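Local coordinates for toll-like receptor 13 (Mus musculus, PDB 4Z0C), which recognises bacterial 23S rRNA as an innate immune receptor, its leucine-rich-repeat ectodomain binding the single-stranded RNA and the whole receptor signalling through MYD88 to NF-kappa-B, at residues L592-A596 against S597-N601; E616-P620 against D621-S625. One frame throughout, in Å; residues are numbered along the deposited sequence.

Contact 1: L592-A596 against S597-N601; sequences LYLNA and SLFQN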
loop_
_atom_site.group_PDB
_atom_site.type_symbol
_atom_site.label_atom_id
_atom_site.label_comp_id
_atom_site.label_asym_id
_atom_site.label_seq_id
_atom_site.Cartn_x
_atom_site.Cartn_y
_atom_site.Cartn_z
ATOM N N LEU A 592 -18.403 9.088 -1.758
ATOM C CA LEU A 592 -19.453 8.105 -1.510
ATOM C C LEU A 592 -20.723 8.477 -2.242
ATOM O O LEU A 592 -21.169 9.610 -2.158
ATOM C CB LEU A 592 -19.758 8.040 -0.015
ATOM C CG LEU A 592 -20.174 6.725 0.659
ATOM C CD1 LEU A 592 -21.092 7.012 1.856
ATOM C CD2 LEU A 592 -20.786 5.704 -0.281
ATOM N N TYR A 593 -21.277 7.531 -2.988
ATOM C CA TYR A 593 -22.616 7.681 -3.517
ATOM C C TYR A 593 -23.395 6.402 -3.342
ATOM O O TYR A 593 -22.938 5.340 -3.748
ATOM C CB TYR A 593 -22.616 8.083 -4.993
ATOM C CG TYR A 593 -24.004 8.383 -5.508
ATOM C CD1 TYR A 593 -24.835 7.369 -5.984
ATOM C CD2 TYR A 593 -24.500 9.677 -5.487
ATOM C CE1 TYR A 593 -26.120 7.649 -6.431
ATOM C CE2 TYR A 593 -25.776 9.963 -5.929
ATOM C CZ TYR A 593 -26.578 8.951 -6.399
ATOM O OH TYR A 593 -27.842 9.262 -6.842
ATOM N N LEU A 594 -24.588 6.523 -2.765
ATOM C CA LEU A 594 -25.498 5.399 -2.588
ATOM C C LEU A 594 -26.831 5.771 -3.234
ATOM O O LEU A 594 -27.413 6.804 -2.900
ATOM C CB LEU A 594 -25.701 5.097 -1.095
ATOM C CG LEU A 594 -24.456 4.874 -0.226
ATOM C CD1 LEU A 594 -24.820 4.737 1.246
ATOM C CD2 LEU A 594 -23.706 3.646 -0.671
ATOM N N ASN A 595 -27.281 4.965 -4.196
ATOM C CA ASN A 595 -28.569 5.185 -4.841
ATOM C C ASN A 595 -29.649 5.273 -3.770
ATOM O O ASN A 595 -29.579 4.581 -2.748
ATOM C CB ASN A 595 -28.871 4.052 -5.829
ATOM C CG ASN A 595 -30.206 4.231 -6.565
ATOM O OD1 ASN A 595 -31.280 4.127 -5.963
ATOM N ND2 ASN A 595 -30.139 4.478 -7.879
ATOM N N ALA A 596 -30.634 6.139 -3.993
ATOM C CA ALA A 596 -31.668 6.394 -2.988
ATOM C C ALA A 596 -32.351 5.104 -2.535
ATOM O O ALA A 596 -32.681 4.961 -1.366
ATOM C CB ALA A 596 -32.690 7.389 -3.507
ATOM N N SER A 597 -32.530 4.152 -3.447
ATOM C CA SER A 597 -33.202 2.904 -3.099
ATOM C C SER A 597 -32.263 1.694 -3.008
ATOM O O SER A 597 -32.713 0.556 -3.126
ATOM C CB SER A 597 -34.325 2.618 -4.103
ATOM O OG SER A 597 -33.862 2.721 -5.441
ATOM N N LEU A 598 -30.974 1.945 -2.778
ATOM C CA LEU A 598 -29.952 0.889 -2.739
ATOM C C LEU A 598 -30.208 -0.209 -1.692
ATOM O O LEU A 598 -29.952 -1.391 -1.948
ATOM C CB LEU A 598 -28.573 1.516 -2.497
ATOM C CG LEU A 598 -27.341 0.607 -2.549
ATOM C CD1 LEU A 598 -27.111 0.077 -3.954
ATOM C CD2 LEU A 598 -26.143 1.379 -2.056
ATOM N N PHE A 599 -30.733 0.183 -0.531
ATOM C CA PHE A 599 -30.947 -0.745 0.580
ATOM C C PHE A 599 -32.300 -1.468 0.559
ATOM O O PHE A 599 -32.663 -2.135 1.527
ATOM C CB PHE A 599 -30.818 -0.012 1.918
ATOM C CG PHE A 599 -29.467 0.570 2.168
ATOM C CD1 PHE A 599 -28.331 -0.188 2.009
ATOM C CD2 PHE A 599 -29.333 1.891 2.557
ATOM C CE1 PHE A 599 -27.087 0.365 2.244
ATOM C CE2 PHE A 599 -28.094 2.444 2.795
ATOM C CZ PHE A 599 -26.971 1.682 2.638
ATOM N N GLN A 600 -33.050 -1.336 -0.523
ATOM C CA GLN A 600 -34.419 -1.860 -0.558
ATOM C C GLN A 600 -34.572 -3.352 -0.318
ATOM O O GLN A 600 -35.552 -3.789 0.273
ATOM C CB GLN A 600 -35.093 -1.508 -1.869
ATOM C CG GLN A 600 -35.752 -0.160 -1.852
ATOM C CD GLN A 600 -36.600 0.060 -3.079
ATOM O OE1 GLN A 600 -36.280 -0.433 -4.169
ATOM N NE2 GLN A 600 -37.703 0.777 -2.908
ATOM N N ASN A 601 -33.621 -4.145 -0.778
ATOM C CA ASN A 601 -33.777 -5.586 -0.643
ATOM C C ASN A 601 -33.128 -6.180 0.605
ATOM O O ASN A 601 -33.257 -7.375 0.881
ATOM C CB ASN A 601 -33.282 -6.284 -1.899
ATOM C CG ASN A 601 -34.385 -6.497 -2.885
ATOM O OD1 ASN A 601 -34.826 -5.560 -3.544
ATOM N ND2 ASN A 601 -34.870 -7.727 -2.977
HETATM O O HOH W 1 -32.079 2.779 0.040
#

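Contact 2: E616-P620 against D621-S625; sequences ESLVP and DMFSS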
loop_
_atom_site.group_PDB
_atom_site.type_symbol
_atom_site.label_atom_id
_atom_site.label_comp_id
_atom_site.label_asym_id
_atom_site.label_seq_id
_atom_site.Cartn_x
_atom_site.Cartn_y
_atom_site.Cartn_z
ATOM N N GLU A 616 -22.966 14.937 5.334
ATOM C CA GLU A 616 -23.521 16.220 5.761
ATOM C C GLU A 616 -25.048 16.156 5.984
ATOM O O GLU A 616 -25.606 16.911 6.783
ATOM C CB GLU A 616 -23.139 17.317 4.755
ATOM C CG GLU A 616 -22.533 18.543 5.416
ATOM C CD GLU A 616 -21.013 18.555 5.325
ATOM O OE1 GLU A 616 -20.472 17.666 4.643
ATOM O OE2 GLU A 616 -20.359 19.422 5.954
ATOM N N SER A 617 -25.698 15.223 5.296
ATOM C CA SER A 617 -27.144 15.032 5.361
ATOM C C SER A 617 -27.442 13.558 5.149
ATOM O O SER A 617 -26.554 12.790 4.796
ATOM C CB SER A 617 -27.854 15.820 4.250
ATOM O OG SER A 617 -27.345 17.132 4.149
ATOM N N LEU A 618 -28.702 13.177 5.323
ATOM C CA LEU A 618 -29.140 11.813 5.046
ATOM C C LEU A 618 -30.178 11.789 3.913
ATOM O O LEU A 618 -30.999 12.693 3.796
ATOM C CB LEU A 618 -29.710 11.191 6.320
ATOM C CG LEU A 618 -28.884 10.191 7.159
ATOM C CD1 LEU A 618 -27.366 10.447 7.127
ATOM C CD2 LEU A 618 -29.417 10.177 8.603
ATOM N N VAL A 619 -30.105 10.784 3.047
ATOM C CA VAL A 619 -31.055 10.647 1.942
ATOM C C VAL A 619 -32.410 10.145 2.452
ATOM O O VAL A 619 -32.470 9.090 3.091
ATOM C CB VAL A 619 -30.516 9.661 0.870
ATOM C CG1 VAL A 619 -31.611 9.259 -0.096
ATOM C CG2 VAL A 619 -29.308 10.251 0.122
ATOM N N PRO A 620 -33.505 10.887 2.160
ATOM C CA PRO A 620 -34.855 10.535 2.647
ATOM C C PRO A 620 -35.298 9.129 2.227
ATOM O O PRO A 620 -35.108 8.759 1.063
ATOM C CB PRO A 620 -35.762 11.602 2.000
ATOM C CG PRO A 620 -34.860 12.766 1.774
ATOM C CD PRO A 620 -33.506 12.158 1.413
ATOM N N ASP A 621 -35.841 8.361 3.176
ATOM C CA ASP A 621 -36.305 6.986 2.926
ATOM C C ASP A 621 -35.220 5.986 2.490
ATOM O O ASP A 621 -35.530 4.897 1.996
ATOM C CB ASP A 621 -37.486 6.952 1.940
ATOM C CG ASP A 621 -38.805 7.400 2.579
ATOM O OD1 ASP A 621 -39.130 6.930 3.694
ATOM O OD2 ASP A 621 -39.533 8.197 1.946
ATOM N N MET A 622 -33.955 6.351 2.646
ATOM C CA MET A 622 -32.887 5.416 2.315
ATOM C C MET A 622 -32.871 4.176 3.222
ATOM O O MET A 622 -32.567 3.072 2.777
ATOM C CB MET A 622 -31.529 6.117 2.354
ATOM C CG MET A 622 -30.360 5.203 2.050
ATOM S SD MET A 622 -28.847 6.129 1.752
ATOM C CE MET A 622 -29.015 6.359 -0.017
ATOM N N PHE A 623 -33.240 4.356 4.483
ATOM C CA PHE A 623 -33.105 3.283 5.465
ATOM C C PHE A 623 -34.444 2.655 5.852
ATOM O O PHE A 623 -34.484 1.674 6.598
ATOM C CB PHE A 623 -32.401 3.834 6.712
ATOM C CG PHE A 623 -31.153 4.634 6.395
ATOM C CD1 PHE A 623 -30.021 4.011 5.879
ATOM C CD2 PHE A 623 -31.100 6.001 6.636
ATOM C CE1 PHE A 623 -28.890 4.744 5.592
ATOM C CE2 PHE A 623 -29.943 6.730 6.355
ATOM C CZ PHE A 623 -28.853 6.101 5.838
ATOM N N SER A 624 -35.524 3.196 5.291
ATOM C CA SER A 624 -36.896 2.807 5.621
ATOM C C SER A 624 -37.256 1.361 5.305
ATOM O O SER A 624 -38.300 0.903 5.717
ATOM C CB SER A 624 -37.891 3.712 4.892
ATOM O OG SER A 624 -37.727 5.049 5.301
ATOM N N SER A 625 -36.431 0.645 4.552
ATOM C CA SER A 625 -36.741 -0.753 4.265
ATOM C C SER A 625 -36.071 -1.677 5.266
ATOM O O SER A 625 -36.385 -2.863 5.328
ATOM C CB SER A 625 -36.315 -1.149 2.848
ATOM O OG SER A 625 -37.252 -0.695 1.884
#

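Contact 1: L592-A596 against S597-N601
Asn595 reaches forward along the chain and ties down Ser597, two residues on. Its CB lies beside CB of Leu598, 4.2 Å away, and from there the side chain runs with CG anti to the backbone N (chi1 -179°), which carries the amide to the backbone N of Ser597, the first residue of the second turn. OD1 at the tip takes two donors. The backbone N of Ser597 comes in the carbonyl plane, 2.8 Å from Asn595 OD1 and nearly straight (163° at the hydrogen), while Ser597 OG donates to the same OD1 over 3.0 Å from a position tilted out of that plane. The other branch, ND2, bonds to the backbone O of Asp567 in the preceding repeat, and Ser597 OG also pairs with His569, so both polar ends are tied back to the neighbouring coil.

Asn595 thus closes an Asx turn at the end of LRR 23, where the short strand 592-594 gives way to two type I turns, 595-598 and 597-600, in the horseshoe of a Toll-like receptor ectodomain. In the first turn the backbone N of Leu598 bonds to O of Asn595 at 3.0 Å; in the second, Gln600 N bonds to O of Ser597. Where the turns overlap, a water links O of Ala596 to N of Phe599.

Beneath this polar rim the leucines close up: CD2 of Leu594 meets CD2 of Leu598 at 3.6 Å, the two chains crossing at a slant. The other methyl, CD1 of Leu594, rests 4.0 Å from CZ of Phe599, the far end of the ring.

Contact 2: E616-P620 against D621-S625
This is a local turn contact in LRR 24, in the long connection between strands 607-609 and 631-633, where Val619 and Met622 meet round a type II beta turn. The turn runs from Val619 to Met622 with Pro620 and Asp621 at its corners; Asp621 has the positive phi (62°) characteristic of the third position of such a turn. It is closed by the backbone N of Met622, which bonds to O of Val619 at 3.1 Å.

The side chains at its two ends pack on each other as well. Met622 leaves with CG anti to its backbone N (chi1 179°), runs on extended to SD, and then bends at the last torsion (chi3 -89°), bringing the methyl CE to the branch point of Val619. CE sits 3.7 Å from Val619 CB and touches both of its methyls, so the valine is met across its whole fork. Earlier in the same methionine, CG lies over one face of the Phe623 ring, toward its rim.

Leu618 comes to that ring from another direction. Its CG is at the edge, in the plane of the ring, 3.7 Å from Phe623 CE2, and the two side chains cross at about a right angle. Phe623 also meets the ring of Phe632, in the next strand.

Asp621 OD1 receives Ser624 OG at 2.8 Å on its anti lone pair, the one away from the other oxygen. The same OD1 forms a salt bridge with Lys648, linking the turn to a following loop. Met622 and Phe623 are the buried members of the group. Leu618 and Phe623 fit the consensus leucine and phenylalanine positions that follow the asparagine in Toll-like receptor repeats, where the phenylalanine packs inside the solenoid against its counterparts in adjacent coils.

Contacts 1 and 2 occupy corresponding places in successive coils, LRR 23 and LRR 24, with centres 9 Å apart, and they pack directly on each other. Met622 is the main bridge: its CE lies 3.3 Å from O of both Leu594 and Asn595, so the methyl that meets Val619 within contact 2 also abuts the backbone of contact 1. The phenylalanines also touch, CE2 of Phe599 lying 3.7 Å from CE1 of Phe623. Their relation to the RNA differs. The nearest atom of contact 1 is about 4 Å from the bound nucleic acid, and Tyr593 packs on a cytosine base. The nearest atom of contact 2 is about 12 Å from the bound nucleic acid.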